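Local coordinates for Lin2960 protein (Listeria innocua, PDB 3OOP) that is of unknown function but probably binds DNA and regulates transcription as a MarR-type dimer, at residues Met22-Leu26 with Ser115-Phe120; Ser29-Val35 with Glu107-Val112; Ser41-Gly45 with Ile57-Lys63; Lys78-Arg83 with Leu95-Gly101. One frame throughout, in Å; residues are numbered along the deposited sequence.

Contact 1: residues Met22-Leu26 with Ser115-Phe120; sequences MHLFL and SCEKMF
With CG anti to the backbone nitrogen (chi1 -167°) and a bend at chi3, the selenomethionine Met119 lays its selenium against a second selenomethionine, Met22, across this helix pair: Met22 CB is 3.7 Å from Met119 SE, and the Met119 methyl turns inward. Met22 also bends at chi3 (73°), so that its chain crosses that of Met119 at about a right angle and its methyl is carried on to Phe120, where Met22 CE lies 3.4 Å from Phe120 CZ. Leu26 crosses Met119 in the same perpendicular manner, with Leu26 CD1 3.9 Å from Met119 CE, while its other branch, CD2, rests on Ser115 CB and the backbone at Cys116. The two helices, 2-29 and 99-119, run roughly antiparallel here, their local axes 10.3 Å apart, within the helical dimerisation region, as in other MarR proteins. Ile142 of the second subunit packs on Met22, Phe25 and Met119, so the apolar cluster extends into that subunit. Phe25 slides past Met119 in the opposite direction; the selenium stands 5.3 Å from the ring centroid in an oblique Met-aromatic contact. The same ring presents its edge to a carbonyl: Ser115 O lies near the ring plane, 3.5 Å from Phe25 CE2, an approach that suits the slightly positive ring hydrogens.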
# COMPACT_ATOMS: atom_id res chain seq x y z
N MSE A 22 -6.98 11.11 -1.83
CA MSE A 22 -6.39 12.40 -1.43
C MSE A 22 -5.68 13.04 -2.63
O MSE A 22 -5.83 14.23 -2.90
CB MSE A 22 -5.41 12.20 -0.28
CG MSE A 22 -6.09 11.85 1.04
SE MSE A 22 -4.82 11.01 2.29
CE MSE A 22 -3.80 12.57 2.72
N HIS A 23 -4.93 12.23 -3.37
CA HIS A 23 -4.29 12.73 -4.57
C HIS A 23 -5.30 13.24 -5.62
O HIS A 23 -5.11 14.32 -6.19
CB HIS A 23 -3.38 11.68 -5.19
CG HIS A 23 -2.65 12.18 -6.39
ND1 HIS A 23 -1.71 13.18 -6.33
CD2 HIS A 23 -2.74 11.83 -7.69
CE1 HIS A 23 -1.23 13.42 -7.54
NE2 HIS A 23 -1.84 12.60 -8.39
N LEU A 24 -6.36 12.48 -5.86
CA LEU A 24 -7.41 12.92 -6.77
C LEU A 24 -8.05 14.24 -6.32
O LEU A 24 -8.32 15.11 -7.15
CB LEU A 24 -8.48 11.83 -6.95
CG LEU A 24 -8.03 10.54 -7.66
CD1 LEU A 24 -9.11 9.47 -7.56
CD2 LEU A 24 -7.67 10.81 -9.12
N PHE A 25 -8.28 14.38 -5.01
CA PHE A 25 -8.88 15.58 -4.44
C PHE A 25 -8.03 16.82 -4.69
O PHE A 25 -8.53 17.87 -5.13
CB PHE A 25 -9.08 15.39 -2.93
CG PHE A 25 -9.75 16.55 -2.25
CD1 PHE A 25 -11.11 16.78 -2.42
CD2 PHE A 25 -9.03 17.41 -1.42
CE1 PHE A 25 -11.75 17.84 -1.78
CE2 PHE A 25 -9.65 18.47 -0.77
CZ PHE A 25 -11.02 18.69 -0.95
N LEU A 26 -6.74 16.71 -4.42
CA LEU A 26 -5.81 17.81 -4.68
C LEU A 26 -5.73 18.14 -6.15
O LEU A 26 -5.63 19.32 -6.51
CB LEU A 26 -4.43 17.49 -4.12
CG LEU A 26 -4.37 17.34 -2.60
CD1 LEU A 26 -2.94 17.09 -2.18
CD2 LEU A 26 -4.94 18.58 -1.87
N SER A 115 -6.68 23.34 -0.21
CA SER A 115 -7.39 22.05 -0.28
C SER A 115 -6.79 21.01 0.66
O SER A 115 -7.51 20.23 1.29
CB SER A 115 -7.39 21.52 -1.72
OG SER A 115 -8.15 22.38 -2.53
N CYS A 116 -5.47 21.03 0.78
CA CYS A 116 -4.76 20.16 1.70
C CYS A 116 -5.18 20.41 3.16
O CYS A 116 -5.39 19.46 3.93
CB CYS A 116 -3.25 20.35 1.52
SG CYS A 116 -2.27 19.14 2.39
N GLU A 117 -5.34 21.68 3.54
CA GLU A 117 -5.85 22.03 4.87
C GLU A 117 -7.25 21.45 5.09
O GLU A 117 -7.55 20.95 6.19
CB GLU A 117 -5.87 23.55 5.07
CG GLU A 117 -4.48 24.17 5.20
CD GLU A 117 -4.48 25.70 5.16
OE1 GLU A 117 -5.57 26.32 5.11
OE2 GLU A 117 -3.38 26.28 5.18
N LYS A 118 -8.10 21.50 4.06
CA LYS A 118 -9.46 20.96 4.14
C LYS A 118 -9.44 19.45 4.34
O LYS A 118 -10.19 18.91 5.14
CB LYS A 118 -10.27 21.31 2.90
CG LYS A 118 -10.60 22.78 2.74
CD LYS A 118 -11.56 23.03 1.56
CE LYS A 118 -13.02 22.74 1.92
NZ LYS A 118 -13.97 23.08 0.81
N MSE A 119 -8.55 18.78 3.61
CA MSE A 119 -8.36 17.34 3.67
C MSE A 119 -8.03 16.87 5.09
O MSE A 119 -8.52 15.82 5.54
CB MSE A 119 -7.19 17.01 2.76
CG MSE A 119 -6.99 15.59 2.42
SE MSE A 119 -6.03 15.70 0.71
CE MSE A 119 -4.23 16.05 1.37
N PHE A 120 -7.19 17.64 5.78
CA PHE A 120 -6.73 17.28 7.12
C PHE A 120 -7.48 17.96 8.26
O PHE A 120 -7.07 17.86 9.41
CB PHE A 120 -5.23 17.53 7.25
CG PHE A 120 -4.38 16.52 6.53
CD1 PHE A 120 -4.20 15.24 7.06
CD2 PHE A 120 -3.77 16.84 5.32
CE1 PHE A 120 -3.42 14.29 6.38
CE2 PHE A 120 -2.98 15.90 4.64
CZ PHE A 120 -2.80 14.63 5.17

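Contact 2: residues Ser29-Val35 with Glu107-Val112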
# COMPACT_ATOMS: atom_id res chain seq x y z
N SER A 29 -8.70 20.21 -7.31
CA SER A 29 -8.68 21.60 -6.85
C SER A 29 -8.11 22.54 -7.90
O SER A 29 -8.45 23.71 -7.91
CB SER A 29 -7.90 21.73 -5.53
OG SER A 29 -6.50 21.71 -5.72
N ILE A 30 -7.26 22.02 -8.78
CA ILE A 30 -6.67 22.86 -9.83
C ILE A 30 -7.14 22.46 -11.25
O ILE A 30 -6.56 22.88 -12.26
CB ILE A 30 -5.13 22.91 -9.71
CG1 ILE A 30 -4.51 21.51 -9.79
CG2 ILE A 30 -4.72 23.62 -8.37
CD1 ILE A 30 -2.98 21.53 -9.94
N ALA A 31 -8.21 21.67 -11.30
CA ALA A 31 -8.76 21.18 -12.57
C ALA A 31 -9.10 22.29 -13.58
O ALA A 31 -8.98 22.09 -14.79
CB ALA A 31 -10.00 20.30 -12.32
N SER A 32 -9.52 23.45 -13.09
CA SER A 32 -9.99 24.51 -13.98
C SER A 32 -8.85 25.38 -14.52
O SER A 32 -9.09 26.23 -15.37
CB SER A 32 -11.06 25.38 -13.31
OG SER A 32 -12.12 24.57 -12.85
N TYR A 33 -7.63 25.16 -14.04
CA TYR A 33 -6.49 25.98 -14.43
C TYR A 33 -5.85 25.50 -15.73
O TYR A 33 -6.02 24.35 -16.13
CB TYR A 33 -5.48 26.05 -13.29
CG TYR A 33 -6.02 26.87 -12.14
CD1 TYR A 33 -5.70 28.23 -12.02
CD2 TYR A 33 -6.89 26.32 -11.20
CE1 TYR A 33 -6.20 28.99 -10.98
CE2 TYR A 33 -7.41 27.08 -10.15
CZ TYR A 33 -7.05 28.41 -10.05
OH TYR A 33 -7.55 29.18 -9.03
N ASP A 34 -5.12 26.39 -16.40
CA ASP A 34 -4.55 26.09 -17.72
C ASP A 34 -3.47 25.01 -17.63
O ASP A 34 -3.36 24.16 -18.51
CB ASP A 34 -4.00 27.37 -18.37
CG ASP A 34 -3.26 27.08 -19.68
OD1 ASP A 34 -3.94 26.82 -20.69
OD2 ASP A 34 -2.01 27.12 -19.69
N VAL A 35 -2.71 25.01 -16.55
CA VAL A 35 -1.71 23.98 -16.27
C VAL A 35 -2.37 22.64 -15.89
O VAL A 35 -3.14 22.59 -14.93
CB VAL A 35 -0.74 24.48 -15.16
CG1 VAL A 35 0.20 23.39 -14.71
CG2 VAL A 35 0.05 25.70 -15.65
N GLU A 107 0.19 30.74 -7.46
CA GLU A 107 -1.26 30.65 -7.49
C GLU A 107 -1.73 29.21 -7.28
O GLU A 107 -2.59 28.94 -6.43
CB GLU A 107 -1.79 31.24 -8.81
CG GLU A 107 -3.31 31.44 -8.90
CD GLU A 107 -3.75 32.07 -10.22
OE1 GLU A 107 -4.98 32.17 -10.43
OE2 GLU A 107 -2.88 32.45 -11.04
N LEU A 108 -1.14 28.27 -8.03
CA LEU A 108 -1.48 26.85 -7.92
C LEU A 108 -1.12 26.28 -6.56
O LEU A 108 -1.94 25.56 -5.95
CB LEU A 108 -0.82 26.04 -9.04
CG LEU A 108 -1.22 26.39 -10.47
CD1 LEU A 108 -0.26 25.75 -11.48
CD2 LEU A 108 -2.66 25.98 -10.74
N ARG A 109 0.08 26.59 -6.06
CA ARG A 109 0.52 26.10 -4.76
C ARG A 109 -0.46 26.52 -3.67
O ARG A 109 -0.78 25.74 -2.78
CB ARG A 109 1.92 26.58 -4.41
CG ARG A 109 3.04 25.77 -5.05
CD ARG A 109 4.24 25.67 -4.13
NE ARG A 109 5.46 25.23 -4.81
CZ ARG A 109 5.81 23.96 -4.99
NH1 ARG A 109 5.03 22.98 -4.56
NH2 ARG A 109 6.95 23.68 -5.61
N ASP A 110 -0.93 27.76 -3.74
CA ASP A 110 -1.87 28.30 -2.74
C ASP A 110 -3.20 27.55 -2.74
O ASP A 110 -3.77 27.25 -1.68
CB ASP A 110 -2.08 29.81 -2.94
CG ASP A 110 -0.88 30.65 -2.49
OD1 ASP A 110 -0.02 30.15 -1.73
OD2 ASP A 110 -0.81 31.83 -2.89
N ILE A 111 -3.69 27.24 -3.94
CA ILE A 111 -4.94 26.49 -4.10
C ILE A 111 -4.78 25.09 -3.54
O ILE A 111 -5.64 24.62 -2.77
CB ILE A 111 -5.39 26.42 -5.57
CG1 ILE A 111 -5.79 27.82 -6.05
CG2 ILE A 111 -6.58 25.46 -5.71
CD1 ILE A 111 -5.46 28.04 -7.48
N VAL A 112 -3.70 24.41 -3.92
CA VAL A 112 -3.41 23.07 -3.41
C VAL A 112 -3.27 23.04 -1.89
O VAL A 112 -3.82 22.16 -1.22
CB VAL A 112 -2.18 22.45 -4.12
CG1 VAL A 112 -1.79 21.12 -3.50
CG2 VAL A 112 -2.45 22.29 -5.63
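Ile30 and Leu108 meet on the buried side of a contact in which the loop between helices 2-29 and 37-49 folds over helix 99-119 of the MarR-type winged-helix fold. A type I beta turn from Ile30 to Tyr33, closed by the bond from Tyr33 N to Ile30 O, brings Ile30 and Tyr33 to the helix. Packing is close around the CG2 branch of Ile30, which fits between Ile111 CG2 at 3.7 Å and Val112 CG2 at 3.8 Å from that Ile30 atom. Ser29 belongs to this close part, with Ser29 O 3.4 Å from Ile111 CG2; its hydroxyl is hydrogen-bonded to Leu26 O, one turn back in the chain. Leu108 divides its two methyls: CD2 settles against the base of Tyr33, 3.7 Å from Tyr33 CG, and CD1 reaches Val35, 3.9 Å from Val35 CB. Trp40 of helix 37-49 touches both Ile30 and Leu108 and joins this apolar group to the next helix.

The solvent side, at the outer edge of Tyr33, is looser and more polar. Glu107, exposed and fully stretched, passes the tyrosine with its carboxylate turned 89° from the ring plane, and Glu107 OE1 meets the ring edge 3.5 Å from Tyr33 CE1.

Contact 3: residues Ser41-Gly45 with Ile57-Lys63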
# COMPACT_ATOMS: atom_id res chain seq x y z
N SER A 41 3.18 18.64 -11.96
CA SER A 41 4.22 17.82 -11.33
C SER A 41 5.60 18.34 -11.69
O SER A 41 6.47 18.51 -10.82
CB SER A 41 4.11 16.36 -11.74
OG SER A 41 2.89 15.82 -11.27
N VAL A 42 5.80 18.61 -12.98
CA VAL A 42 7.09 19.08 -13.46
C VAL A 42 7.37 20.52 -12.98
O VAL A 42 8.45 20.80 -12.47
CB VAL A 42 7.24 18.92 -14.99
CG1 VAL A 42 8.51 19.58 -15.48
CG2 VAL A 42 7.26 17.44 -15.36
N LEU A 43 6.38 21.40 -13.13
CA LEU A 43 6.51 22.79 -12.66
C LEU A 43 6.86 22.90 -11.19
O LEU A 43 7.78 23.65 -10.82
CB LEU A 43 5.20 23.56 -12.89
CG LEU A 43 5.00 24.48 -14.08
CD1 LEU A 43 3.65 25.18 -13.91
CD2 LEU A 43 6.13 25.53 -14.22
N GLU A 44 6.12 22.17 -10.35
CA GLU A 44 6.35 22.11 -8.90
C GLU A 44 7.78 21.66 -8.60
O GLU A 44 8.44 22.21 -7.71
CB GLU A 44 5.32 21.15 -8.26
CG GLU A 44 5.72 20.55 -6.91
CD GLU A 44 5.03 19.22 -6.64
OE1 GLU A 44 5.74 18.22 -6.40
OE2 GLU A 44 3.79 19.16 -6.68
N GLY A 45 8.24 20.63 -9.32
CA GLY A 45 9.59 20.11 -9.15
C GLY A 45 10.63 21.14 -9.53
O GLY A 45 11.64 21.29 -8.85
N ILE A 57 14.89 16.30 -12.87
CA ILE A 57 13.43 16.42 -12.80
C ILE A 57 12.74 15.07 -13.00
O ILE A 57 11.74 14.78 -12.32
CB ILE A 57 12.86 17.49 -13.78
CG1 ILE A 57 12.99 18.87 -13.15
CG2 ILE A 57 11.37 17.25 -14.07
CD1 ILE A 57 12.14 19.05 -11.86
N ALA A 58 13.27 14.27 -13.92
CA ALA A 58 12.80 12.90 -14.13
C ALA A 58 12.82 12.11 -12.83
O ALA A 58 11.83 11.51 -12.45
CB ALA A 58 13.65 12.22 -15.20
N LEU A 59 13.96 12.15 -12.13
CA LEU A 59 14.11 11.47 -10.84
C LEU A 59 13.13 12.02 -9.79
O LEU A 59 12.47 11.25 -9.08
CB LEU A 59 15.55 11.59 -10.34
CG LEU A 59 16.57 10.50 -10.69
CD1 LEU A 59 16.75 10.29 -12.20
CD2 LEU A 59 17.91 10.82 -10.04
N TRP A 60 13.03 13.34 -9.71
CA TRP A 60 12.13 14.00 -8.77
C TRP A 60 10.67 13.61 -8.99
O TRP A 60 9.95 13.33 -8.04
CB TRP A 60 12.28 15.53 -8.87
CG TRP A 60 11.46 16.29 -7.88
CD1 TRP A 60 10.16 16.69 -8.02
CD2 TRP A 60 11.89 16.76 -6.60
NE1 TRP A 60 9.75 17.37 -6.90
CE2 TRP A 60 10.79 17.43 -6.01
CE3 TRP A 60 13.08 16.66 -5.88
CZ2 TRP A 60 10.85 18.02 -4.74
CZ3 TRP A 60 13.15 17.24 -4.60
CH2 TRP A 60 12.04 17.91 -4.06
N THR A 61 10.23 13.59 -10.25
CA THR A 61 8.83 13.34 -10.55
C THR A 61 8.56 11.86 -10.79
O THR A 61 7.40 11.43 -10.80
CB THR A 61 8.37 14.12 -11.79
OG1 THR A 61 9.14 13.71 -12.93
CG2 THR A 61 8.54 15.62 -11.60
N LYS A 62 9.63 11.09 -10.98
CA LYS A 62 9.54 9.67 -11.36
C LYS A 62 8.83 9.48 -12.70
O LYS A 62 7.94 8.63 -12.84
CB LYS A 62 8.89 8.85 -10.23
CG LYS A 62 9.82 8.62 -9.06
CD LYS A 62 9.09 8.15 -7.82
CE LYS A 62 8.80 9.31 -6.88
NZ LYS A 62 8.30 8.83 -5.55
N LYS A 63 9.23 10.29 -13.68
CA LYS A 63 8.77 10.15 -15.05
C LYS A 63 9.98 9.82 -15.91
O LYS A 63 11.11 10.12 -15.52
CB LYS A 63 8.10 11.45 -15.53
CG LYS A 63 6.89 11.87 -14.70
CD LYS A 63 6.29 13.18 -15.21
CE LYS A 63 5.21 13.71 -14.26
NZ LYS A 63 3.95 12.90 -14.25
O HOH W 1 6.79 17.37 -8.43
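Ile57 O is gripped twice by Thr61, which in turn touches Ser41 on the facing helix. The carbonyl accepts Thr61 N at 2.8 Å and Thr61 OG1 at 2.9 Å, the two donors arriving from opposite faces of its plane. The hydroxyl bond holds chi1 of Thr61 near 60°, which turns CG2 toward Ser41 O, 3.6 Å from Thr61 CG2. An ordered water donates to the same Ser41 O at 2.7 Å and accepts a weak bond of 3.3 Å from Trp60 NE1, lying in the indole plane at the ring edge; its approach to Glu44 OE1 is too short to be trusted. Trp60 places CG anti to the backbone nitrogen (chi1 -176°), which brings NE1 and CD1 of the indole up to Gly45 CA, 3.5 Å from Trp60 NE1. Ile57 fills the neighbouring position, its CD1 3.5 Å from Gly45 C. The absence of a side chain on Gly45 is what admits both groups so close to the backbone. Helices 37-49 and 54-61 cross here at 111° between their local directions, and they belong to the presumed DNA-binding lobe of the winged helix-turn-helix fold, in which helix 65-77 would be the recognition helix as in other MarR proteins. Val42 faces that helix through Ile71 and Leu75, and its CG1 also meets Ile57 CG2 at a right-angle crossing. Farther along, Lys63 brings CE to within 3.8 Å of Ser41 CB.

Contact 4: residues Lys78-Arg83 with Leu95-Gly101; sequences KELIVR and LSLTDKG
Val82 and Ser96 form an antiparallel hydrogen-bonded pair at the heart of the hairpin 81-84/94-97, the wing of the winged-helix fold: Val82 N donates to Ser96 O (2.8 Å) and Ser96 N to Val82 O (3.1 Å). Beside it, Arg83 and Leu95 are a non-hydrogen-bonded pair whose side chains run the same way, the arginine methylenes lying on Leu95 CD2, which is 3.8 Å from Arg83 CD. At the other end Thr98 N donates to Leu80 O at 3.1 Å, coming from above the carbonyl plane, as the strand gives way to helix 99-119.

Thr98 is the N-cap of that helix. With its hydroxyl between the backbone nitrogen and the carbonyl carbon (chi1 61°), OG1 accepts from Gly101 N at 2.9 Å and gives its own proton to Glu79 O at 2.7 Å. Glu79, with positive phi, closes a Schellman motif at the end of helix 65-77, so one hydroxyl ties the end of one helix to the start of the next. Leu80 CD2 adds an apolar contact, 3.8 Å from Lys100 CG.

Farther out, Arg83 is held by Gln54, Lys78 is paired with Asp34, and Leu95 bonds through its backbone to Ile52 of the short strand 52-53, which completes the three-stranded sheet. Because Thr98 OG1 both donates and accepts, its rotation and its proton are fixed by two backbone partners.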
# COMPACT_ATOMS: atom_id res chain seq x y z
N LYS A 78 4.59 27.50 -23.23
CA LYS A 78 3.71 28.30 -22.38
C LYS A 78 4.44 29.45 -21.69
O LYS A 78 3.82 30.24 -20.97
CB LYS A 78 2.99 27.43 -21.34
CG LYS A 78 1.99 26.42 -21.93
CD LYS A 78 1.18 25.69 -20.86
CE LYS A 78 -0.01 24.97 -21.48
NZ LYS A 78 -0.95 24.38 -20.47
N GLU A 79 5.75 29.54 -21.91
CA GLU A 79 6.62 30.58 -21.34
C GLU A 79 6.62 30.59 -19.82
O GLU A 79 6.71 31.65 -19.19
CB GLU A 79 6.25 31.96 -21.89
CG GLU A 79 5.90 31.96 -23.38
CD GLU A 79 5.67 33.34 -23.93
OE1 GLU A 79 4.50 33.76 -24.02
OE2 GLU A 79 6.66 34.02 -24.26
N LEU A 80 6.54 29.40 -19.23
CA LEU A 80 6.51 29.25 -17.77
C LEU A 80 7.89 28.91 -17.23
O LEU A 80 8.18 29.13 -16.05
CB LEU A 80 5.48 28.17 -17.36
CG LEU A 80 4.04 28.48 -17.80
CD1 LEU A 80 3.08 27.30 -17.53
CD2 LEU A 80 3.53 29.76 -17.15
N ILE A 81 8.75 28.39 -18.09
CA ILE A 81 10.10 28.03 -17.68
C ILE A 81 11.10 28.49 -18.74
O ILE A 81 10.71 28.83 -19.87
CB ILE A 81 10.27 26.50 -17.41
CG1 ILE A 81 10.05 25.69 -18.70
CG2 ILE A 81 9.32 26.05 -16.27
CD1 ILE A 81 10.40 24.19 -18.57
N VAL A 82 12.37 28.50 -18.37
CA VAL A 82 13.43 28.84 -19.30
C VAL A 82 14.49 27.75 -19.20
O VAL A 82 14.71 27.18 -18.12
CB VAL A 82 13.97 30.28 -19.03
CG1 VAL A 82 14.69 30.37 -17.70
CG2 VAL A 82 14.85 30.76 -20.17
N ARG A 83 15.11 27.41 -20.34
CA ARG A 83 16.14 26.39 -20.39
C ARG A 83 17.45 27.06 -20.82
O ARG A 83 17.54 27.60 -21.92
CB ARG A 83 15.74 25.28 -21.37
CG ARG A 83 16.75 24.13 -21.48
CD ARG A 83 16.10 22.84 -22.00
NE ARG A 83 15.51 23.01 -23.33
CZ ARG A 83 14.66 22.15 -23.90
NH1 ARG A 83 14.29 21.05 -23.26
NH2 ARG A 83 14.18 22.40 -25.11
N LEU A 95 16.85 24.05 -16.01
CA LEU A 95 15.52 24.65 -16.11
C LEU A 95 15.24 25.49 -14.88
O LEU A 95 15.58 25.10 -13.76
CB LEU A 95 14.45 23.56 -16.19
CG LEU A 95 14.70 22.42 -17.18
CD1 LEU A 95 13.79 21.24 -16.86
CD2 LEU A 95 14.50 22.93 -18.58
N SER A 96 14.61 26.64 -15.11
CA SER A 96 14.21 27.55 -14.03
C SER A 96 12.90 28.22 -14.44
O SER A 96 12.52 28.17 -15.59
CB SER A 96 15.27 28.62 -13.80
OG SER A 96 16.56 28.05 -13.61
N LEU A 97 12.23 28.86 -13.49
CA LEU A 97 10.96 29.52 -13.78
C LEU A 97 11.15 30.90 -14.40
O LEU A 97 12.10 31.61 -14.07
CB LEU A 97 10.14 29.66 -12.49
CG LEU A 97 9.80 28.39 -11.71
CD1 LEU A 97 9.11 28.76 -10.40
CD2 LEU A 97 8.93 27.45 -12.52
N THR A 98 10.23 31.28 -15.27
CA THR A 98 10.07 32.67 -15.69
C THR A 98 9.23 33.40 -14.63
O THR A 98 8.65 32.77 -13.74
CB THR A 98 9.32 32.77 -17.03
OG1 THR A 98 8.02 32.20 -16.89
CG2 THR A 98 10.08 32.05 -18.14
N ASP A 99 9.15 34.73 -14.74
CA ASP A 99 8.22 35.49 -13.90
C ASP A 99 6.78 34.95 -13.97
O ASP A 99 6.09 34.84 -12.94
CB ASP A 99 8.23 36.97 -14.26
CG ASP A 99 9.48 37.70 -13.77
OD1 ASP A 99 10.29 37.12 -13.01
OD2 ASP A 99 9.64 38.87 -14.17
N LYS A 100 6.34 34.62 -15.18
CA LYS A 100 5.01 34.05 -15.38
C LYS A 100 4.89 32.68 -14.71
O LYS A 100 3.89 32.39 -14.05
CB LYS A 100 4.66 33.94 -16.86
CG LYS A 100 3.20 33.57 -17.10
CD LYS A 100 2.91 33.34 -18.58
CE LYS A 100 1.41 33.13 -18.81
NZ LYS A 100 1.11 32.93 -20.27
N GLY A 101 5.92 31.86 -14.85
CA GLY A 101 5.97 30.57 -14.16
C GLY A 101 5.91 30.72 -12.64
O GLY A 101 5.19 29.97 -11.98

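In the fold
Contact 1 is the most buried of the four and mainly apolar, with no hydrogen bond between its segments, as befits the helical part that meets the second subunit. Contact 2 adjoins it on helix 99-119 and is mixed, with an apolar inner side and a more exposed polar one. Contacts 3 and 4, both partly buried, belong to the winged helix-turn-helix lobe: in contact 3 a glycine lets two helices pack closely, with a water at the edge, whereas in contact 4 backbone hydrogen bonds and a helix cap do the work. Leu43 bridges these two by touching Leu80, Ile81 and Leu97. Contact 2 reaches contact 4 through the Asp34-Lys78 salt bridge, while contacts 1 and 4 stay about 16 Å apart at their nearest atoms.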